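Local coordinates for putative pyrroline carboxylate reductase (Streptococcus pyogenes, PDB 2AHR) that catalyses the NAD(P)H-dependent reduction of 1-pyrroline-5-carboxylate to L-proline, the closing step of proline biosynthesis, at the interface of chains A and B. Residues are numbered along the deposited sequence; one frame, centred on the assembly and turned at random. Chains: chain A/B, putative pyrroline carboxylate reductase.

Contact 1: the interface of chains A and B. Residues chain A 204-205, 207-209, 218, 222; chain B 116, 173, 176, 198.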
ATOM      1  N   SER A 204      13.854  31.346  -3.577  1.00 30.97           N
ATOM      2  CA  SER A 204      12.438  31.061  -3.783  1.00 30.89           C
ATOM      3  C   SER A 204      11.603  31.656  -2.674  1.00 30.53           C
ATOM      4  O   SER A 204      10.547  32.237  -2.916  1.00 30.25           O
ATOM      5  CB  SER A 204      12.199  29.544  -3.839  1.00 30.37           C
ATOM      6  OG  SER A 204      12.723  29.036  -5.047  1.00 31.55           O
ATOM      7  N   ALA A 205      12.092  31.502  -1.451  1.00 30.78           N
ATOM      8  CA  ALA A 205      11.354  31.940  -0.288  1.00 31.49           C
ATOM      9  C   ALA A 205      11.437  33.473  -0.177  1.00 32.05           C
ATOM     10  O   ALA A 205      10.481  34.123   0.222  1.00 31.55           O
ATOM     11  CB  ALA A 205      11.874  31.244   0.946  1.00 31.84           C
ATOM     12  N   ASN A 207      11.600  35.422  -2.895  1.00 34.46           N
ATOM     13  CA  ASN A 207      10.612  35.806  -3.919  1.00 35.20           C
ATOM     14  C   ASN A 207       9.176  35.735  -3.373  1.00 35.67           C
ATOM     15  O   ASN A 207       8.413  36.688  -3.508  1.00 35.45           O
ATOM     16  CB  ASN A 207      10.771  34.945  -5.192  1.00 34.30           C
ATOM     17  CG  ASN A 207      10.191  35.610  -6.450  1.00 36.65           C
ATOM     18  OD1 ASN A 207      10.281  35.055  -7.558  1.00 37.56           O
ATOM     19  ND2 ASN A 207       9.606  36.782  -6.293  1.00 36.37           N
ATOM     20  N   LEU A 208       8.818  34.614  -2.743  1.00 35.85           N
ATOM     21  CA  LEU A 208       7.499  34.489  -2.125  1.00 36.68           C
ATOM     22  C   LEU A 208       7.182  35.602  -1.119  1.00 37.43           C
ATOM     23  O   LEU A 208       6.083  36.164  -1.128  1.00 37.89           O
ATOM     24  CB  LEU A 208       7.335  33.133  -1.445  1.00 36.35           C
ATOM     25  CG  LEU A 208       5.954  32.817  -0.837  1.00 36.96           C
ATOM     26  CD1 LEU A 208       4.850  32.773  -1.877  1.00 36.97           C
ATOM     27  CD2 LEU A 208       6.008  31.515  -0.106  1.00 33.96           C
ATOM     28  N   LYS A 209       8.144  35.900  -0.260  1.00 38.05           N
ATOM     29  CA  LYS A 209       7.975  36.869   0.820  1.00 40.01           C
ATOM     30  C   LYS A 209       7.726  38.287   0.304  1.00 40.50           C
ATOM     31  O   LYS A 209       6.866  38.992   0.809  1.00 40.67           O
ATOM     32  CB  LYS A 209       9.216  36.853   1.742  1.00 40.00           C
ATOM     33  CG  LYS A 209       9.192  37.885   2.858  1.00 41.86           C
ATOM     34  CD  LYS A 209      10.374  37.665   3.815  1.00 44.75           C
ATOM     35  CE  LYS A 209      10.339  38.624   5.005  1.00 46.15           C
ATOM     36  NZ  LYS A 209      10.392  40.060   4.583  1.00 48.06           N
ATOM     37  N   PHE A 218       2.646  31.031  -7.849  1.00 31.05           N
ATOM     38  CA  PHE A 218       3.998  30.736  -8.333  1.00 31.19           C
ATOM     39  C   PHE A 218       4.083  29.356  -9.014  1.00 30.61           C
ATOM     40  O   PHE A 218       4.708  29.193 -10.074  1.00 30.59           O
ATOM     41  CB  PHE A 218       4.999  30.771  -7.170  1.00 30.67           C
ATOM     42  CG  PHE A 218       5.461  32.156  -6.798  1.00 34.18           C
ATOM     43  CD1 PHE A 218       6.460  32.795  -7.541  1.00 33.92           C
ATOM     44  CD2 PHE A 218       4.923  32.813  -5.683  1.00 33.37           C
ATOM     45  CE1 PHE A 218       6.901  34.081  -7.193  1.00 36.10           C
ATOM     46  CE2 PHE A 218       5.360  34.093  -5.328  1.00 33.43           C
ATOM     47  CZ  PHE A 218       6.345  34.725  -6.079  1.00 35.05           C
ATOM     48  N   ILE A 222       5.373  28.643 -12.843  1.00 35.49           N
ATOM     49  CA  ILE A 222       6.513  27.757 -13.077  1.00 36.19           C
ATOM     50  C   ILE A 222       6.177  26.520 -13.964  1.00 36.49           C
ATOM     51  O   ILE A 222       7.031  26.039 -14.726  1.00 37.26           O
ATOM     52  CB  ILE A 222       7.162  27.343 -11.730  1.00 36.11           C
ATOM     53  CG1 ILE A 222       7.781  28.567 -11.047  1.00 35.77           C
ATOM     54  CG2 ILE A 222       8.226  26.259 -11.919  1.00 36.33           C
ATOM     55  CD1 ILE A 222       7.980  28.420  -9.543  1.00 37.09           C
TER
ATOM     56  N   ASN B 116      13.201  32.903  -9.956  1.00 36.79           N
ATOM     57  CA  ASN B 116      13.840  33.851  -9.045  1.00 36.71           C
ATOM     58  C   ASN B 116      14.644  34.910  -9.781  1.00 37.58           C
ATOM     59  O   ASN B 116      15.148  35.892  -9.178  1.00 36.94           O
ATOM     60  CB  ASN B 116      14.654  33.086  -8.016  1.00 36.21           C
ATOM     61  CG  ASN B 116      13.783  32.131  -7.207  1.00 34.94           C
ATOM     62  OD1 ASN B 116      12.644  32.450  -6.898  1.00 34.35           O
ATOM     63  ND2 ASN B 116      14.296  30.960  -6.893  1.00 33.26           N
ATOM     64  N   TYR B 173       7.728  25.509  -3.146  1.00 28.68           N
ATOM     65  CA  TYR B 173       6.434  26.118  -2.808  1.00 28.64           C
ATOM     66  C   TYR B 173       5.350  25.103  -2.423  1.00 27.98           C
ATOM     67  O   TYR B 173       4.493  25.392  -1.592  1.00 28.81           O
ATOM     68  CB  TYR B 173       5.939  26.996  -3.967  1.00 28.85           C
ATOM     69  CG  TYR B 173       6.846  28.184  -4.282  1.00 30.24           C
ATOM     70  CD1 TYR B 173       7.348  29.007  -3.250  1.00 28.75           C
ATOM     71  CD2 TYR B 173       7.196  28.490  -5.613  1.00 29.39           C
ATOM     72  CE1 TYR B 173       8.207  30.102  -3.540  1.00 31.82           C
ATOM     73  CE2 TYR B 173       8.050  29.577  -5.910  1.00 31.52           C
ATOM     74  CZ  TYR B 173       8.538  30.373  -4.867  1.00 31.82           C
ATOM     75  OH  TYR B 173       9.358  31.442  -5.162  1.00 33.82           O
ATOM     76  N   ILE B 176       6.293  24.365   1.238  1.00 29.69           N
ATOM     77  CA  ILE B 176       5.863  25.500   2.045  1.00 29.49           C
ATOM     78  C   ILE B 176       4.329  25.523   2.224  1.00 29.88           C
ATOM     79  O   ILE B 176       3.807  25.723   3.329  1.00 30.61           O
ATOM     80  CB  ILE B 176       6.335  26.817   1.398  1.00 29.39           C
ATOM     81  CG1 ILE B 176       7.852  26.987   1.575  1.00 30.40           C
ATOM     82  CG2 ILE B 176       5.567  28.035   1.949  1.00 29.02           C
ATOM     83  CD1 ILE B 176       8.461  28.142   0.729  1.00 30.77           C
ATOM     84  N   THR B 198       7.503  30.740   5.830  1.00 33.43           N
ATOM     85  CA  THR B 198       8.329  31.318   4.755  1.00 34.14           C
ATOM     86  C   THR B 198       9.601  31.949   5.366  1.00 33.84           C
ATOM     87  O   THR B 198      10.697  31.831   4.833  1.00 32.56           O
ATOM     88  CB  THR B 198       7.532  32.391   3.900  1.00 34.58           C
ATOM     89  OG1 THR B 198       6.411  31.767   3.251  1.00 35.46           O
ATOM     90  CG2 THR B 198       8.414  33.049   2.843  1.00 34.27           C
TER
HETATM   91  O   HOH W   1      10.199  32.128  -7.624  1.00 40.97           O
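Helices 190-210 and 215-222 of chain A meet helix 158-185, the 3-10 helix 115-119 and helix 190-210 of chain B, in the helical dimerisation region typical of pyrroline-5-carboxylate reductases. B:Tyr173 pushes its ring between the two chain A helices and has 80 Å² of its surface hidden there. Its phenol OH donates to the main-chain oxygen of A:Ser204 at 2.7 Å, arriving well off the C=O direction (114° at the oxygen) and tilted moderately from the carbonyl plane. That oxygen lies at the tyrosine ring's edge, in its plane. The same hydroxyl is bonded to water 1, at 2.7 Å from its O, and this water also joins the amide oxygens OD1 of A:Asn207 and B:Asn116. The shared water thus links two side-chain carbonyls that do not bond directly and whose amide planes stand 70° apart.

B:Asn116 uses its other branch on A:Ser204: ND2 gives a nearly straight hydrogen bond to the serine OG, 3.1 Å long and close to the amide plane. A:Ser204 OG stands anti to its own carbonyl carbon (chi1 -71°), which turns it toward this amide while the carbonyl remains engaged by the tyrosine.

The ring carbons of B:Tyr173 pack against apolar groups. A:Phe218 sets CB above the rim of the tyrosine ring, 3.5 Å from CE2, and the phenol OH sits over the rim of one phenylalanine face. CD1 of A:Ile222 comes to the tyrosine edge in plane. Farther along, A:Leu208 touches the ring at CE1 through CB and sends CD2 toward B:Ile176 CG2, tip to tip, and toward B:Thr198 OG1, 3.4 Å away.

Contact 2: the interface of chains A and B. Residues chain A 114, 122-123, 151, 164-165, 168; chain B 196, 199-200.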
ATOM      1  N   ASN A 114      13.843  28.972  17.342  1.00 32.56           N
ATOM      2  CA  ASN A 114      14.400  27.879  16.549  1.00 32.49           C
ATOM      3  C   ASN A 114      15.882  28.103  16.319  1.00 32.68           C
ATOM      4  O   ASN A 114      16.401  29.158  16.691  1.00 33.48           O
ATOM      5  CB  ASN A 114      13.627  27.695  15.234  1.00 32.06           C
ATOM      6  CG  ASN A 114      13.765  28.877  14.290  1.00 32.00           C
ATOM      7  OD1 ASN A 114      14.812  29.534  14.233  1.00 36.50           O
ATOM      8  ND2 ASN A 114      12.716  29.147  13.535  1.00 30.66           N
ATOM      9  N   SER A 122      15.806  33.799  14.184  1.00 34.50           N
ATOM     10  CA  SER A 122      14.817  32.893  14.729  1.00 34.39           C
ATOM     11  C   SER A 122      13.418  33.443  14.451  1.00 34.59           C
ATOM     12  O   SER A 122      13.238  34.655  14.321  1.00 34.60           O
ATOM     13  CB  SER A 122      15.054  32.730  16.227  1.00 34.37           C
ATOM     14  OG  SER A 122      14.028  32.003  16.856  1.00 33.49           O
ATOM     15  N   SER A 123      12.444  32.552  14.309  1.00 33.92           N
ATOM     16  CA  SER A 123      11.048  32.958  14.348  1.00 34.03           C
ATOM     17  C   SER A 123      10.489  32.501  15.687  1.00 33.93           C
ATOM     18  O   SER A 123      10.164  31.322  15.854  1.00 34.77           O
ATOM     19  CB  SER A 123      10.250  32.352  13.193  1.00 34.10           C
ATOM     20  OG  SER A 123      10.908  32.600  11.962  1.00 34.02           O
ATOM     21  N   PHE A 151       6.806  36.725  17.447  1.00 39.71           N
ATOM     22  CA  PHE A 151       5.397  36.549  17.146  1.00 39.45           C
ATOM     23  C   PHE A 151       4.565  36.473  18.443  1.00 40.33           C
ATOM     24  O   PHE A 151       4.837  35.641  19.316  1.00 40.54           O
ATOM     25  CB  PHE A 151       5.203  35.269  16.333  1.00 39.19           C
ATOM     26  CG  PHE A 151       5.743  35.343  14.929  1.00 36.67           C
ATOM     27  CD1 PHE A 151       4.901  35.663  13.861  1.00 35.00           C
ATOM     28  CD2 PHE A 151       7.104  35.123  14.677  1.00 35.70           C
ATOM     29  CE1 PHE A 151       5.398  35.740  12.551  1.00 34.44           C
ATOM     30  CE2 PHE A 151       7.618  35.196  13.382  1.00 33.66           C
ATOM     31  CZ  PHE A 151       6.770  35.504  12.317  1.00 35.87           C
ATOM     32  N   LEU A 164       5.553  24.366  13.464  1.00 34.12           N
ATOM     33  CA  LEU A 164       5.725  25.191  12.268  1.00 34.25           C
ATOM     34  C   LEU A 164       7.025  25.962  12.219  1.00 33.83           C
ATOM     35  O   LEU A 164       7.528  26.225  11.141  1.00 33.22           O
ATOM     36  CB  LEU A 164       4.587  26.194  12.125  1.00 34.95           C
ATOM     37  CG  LEU A 164       3.191  25.738  11.730  1.00 37.20           C
ATOM     38  CD1 LEU A 164       2.345  27.011  11.576  1.00 40.49           C
ATOM     39  CD2 LEU A 164       3.256  24.990  10.442  1.00 38.74           C
ATOM     40  N   ALA A 165       7.550  26.367  13.371  1.00 33.02           N
ATOM     41  CA  ALA A 165       8.736  27.243  13.367  1.00 33.32           C
ATOM     42  C   ALA A 165       9.912  26.668  14.117  1.00 33.48           C
ATOM     43  O   ALA A 165      11.067  26.985  13.784  1.00 33.32           O
ATOM     44  CB  ALA A 165       8.392  28.605  13.941  1.00 32.09           C
ATOM     45  N   SER A 168      10.312  22.768  12.318  1.00 33.85           N
ATOM     46  CA  SER A 168      10.366  22.742  10.858  1.00 33.38           C
ATOM     47  C   SER A 168      11.754  22.898  10.209  1.00 33.34           C
ATOM     48  O   SER A 168      11.954  22.416   9.110  1.00 33.70           O
ATOM     49  CB  SER A 168       9.358  23.731  10.254  1.00 33.88           C
ATOM     50  OG  SER A 168       9.753  25.077  10.506  1.00 35.78           O
TER
ATOM     51  N   ILE B 196       5.076  32.775   8.987  1.00 35.07           N
ATOM     52  CA  ILE B 196       5.973  32.032   9.883  1.00 34.64           C
ATOM     53  C   ILE B 196       6.841  31.024   9.106  1.00 34.23           C
ATOM     54  O   ILE B 196       8.082  31.010   9.261  1.00 33.04           O
ATOM     55  CB  ILE B 196       5.174  31.278  10.978  1.00 34.63           C
ATOM     56  CG1 ILE B 196       4.431  32.266  11.886  1.00 34.21           C
ATOM     57  CG2 ILE B 196       6.074  30.300  11.777  1.00 33.33           C
ATOM     58  CD1 ILE B 196       3.300  31.588  12.684  1.00 32.95           C
ATOM     59  N   GLN B 199       9.418  32.609   6.499  1.00 34.96           N
ATOM     60  CA  GLN B 199      10.506  33.262   7.223  1.00 36.42           C
ATOM     61  C   GLN B 199      11.474  32.217   7.789  1.00 35.87           C
ATOM     62  O   GLN B 199      12.695  32.422   7.778  1.00 35.54           O
ATOM     63  CB  GLN B 199       9.914  34.120   8.345  1.00 36.78           C
ATOM     64  CG  GLN B 199      10.962  34.831   9.194  1.00 41.10           C
ATOM     65  CD  GLN B 199      10.338  35.603  10.356  1.00 44.77           C
ATOM     66  OE1 GLN B 199       9.534  36.534  10.132  1.00 47.79           O
ATOM     67  NE2 GLN B 199      10.715  35.240  11.593  1.00 38.17           N
ATOM     68  N   THR B 200      10.921  31.091   8.253  1.00 35.58           N
ATOM     69  CA  THR B 200      11.726  29.975   8.761  1.00 35.60           C
ATOM     70  C   THR B 200      12.540  29.284   7.650  1.00 35.69           C
ATOM     71  O   THR B 200      13.739  29.050   7.815  1.00 36.17           O
ATOM     72  CB  THR B 200      10.863  28.969   9.572  1.00 35.71           C
ATOM     73  OG1 THR B 200      10.250  29.668  10.660  1.00 36.00           O
ATOM     74  CG2 THR B 200      11.699  27.848  10.143  1.00 34.35           C
TER
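The phenyl ring of A:Phe151, on strand 148-152, receives B:Ile196 on one face and the amide of B:Gln199 at its edge. CG1 of the isoleucine lies over the rim near CE1, 3.7 Å from that atom, whereas NE2 of the glutamine lies in the ring plane beside CE2. Phenyl and amide meet tip to tip with their planes 39° apart, an edge contact and not a stack.

B:Gln199 reaches this position from helix 190-210 with CG anti to its backbone N (chi1 179°) and an extended chain. Its NE2 donates to the hydroxyl OG of A:Ser123 on strand 122-128 at 2.7 Å. The bond is short but strongly bent, 126° at the hydrogen, and the serine oxygen is well out of the amide plane. A:Ser123 OG also has a weak hydrogen bond of undecided direction with B:Thr200 OG1, at 3.3 Å, so that one serine hydroxyl faces two side chains of the same helix. The threonine hydroxyl is held from within its own chain, donating to the main-chain oxygen of B:Ile196 one turn earlier from above the carbonyl plane.

The threonine's methyl CG2, anti to the backbone N, points to helix 158-185, whose A:Ser168 OG lies 3.4 Å from it. A:Ser168 OG itself donates to A:Leu164 O at 2.6 Å, also from above the carbonyl plane. Nearby, A:Asn114 ND2 bonds A:Ala165 O at 2.7 Å, tying the loop to the helix, and the methyl of A:Ala165 meets B:Ile196 CG2. Strands 122-128 and 148-152 and the 164-168 stretch of helix 158-185 of chain A form a seat for helix 190-210 of chain B. The chain B helix thus rests on both chain A strands and the chain A dimerisation helix, and so may couple the nucleotide-binding domain of one subunit to the dimerisation helices of the other.

Contacts 1 and 2 lie about 16 Å apart, measured between the centres of their C-alpha atoms, along one two-fold symmetric interface. Helix 190-210 of chain B serves both: B:Thr198 in contact 1 is followed directly by B:Gln199 and B:Thr200 in contact 2, so neighbouring residues address different parts of chain A. Helix 158-185 also recurs, from chain B in contact 1 and from chain A in contact 2. By symmetry each contact has a twin with the chains exchanged, and the two subunits interlock through reciprocal helices, consistent with the swapped dimer from which the deposited decamer could be built.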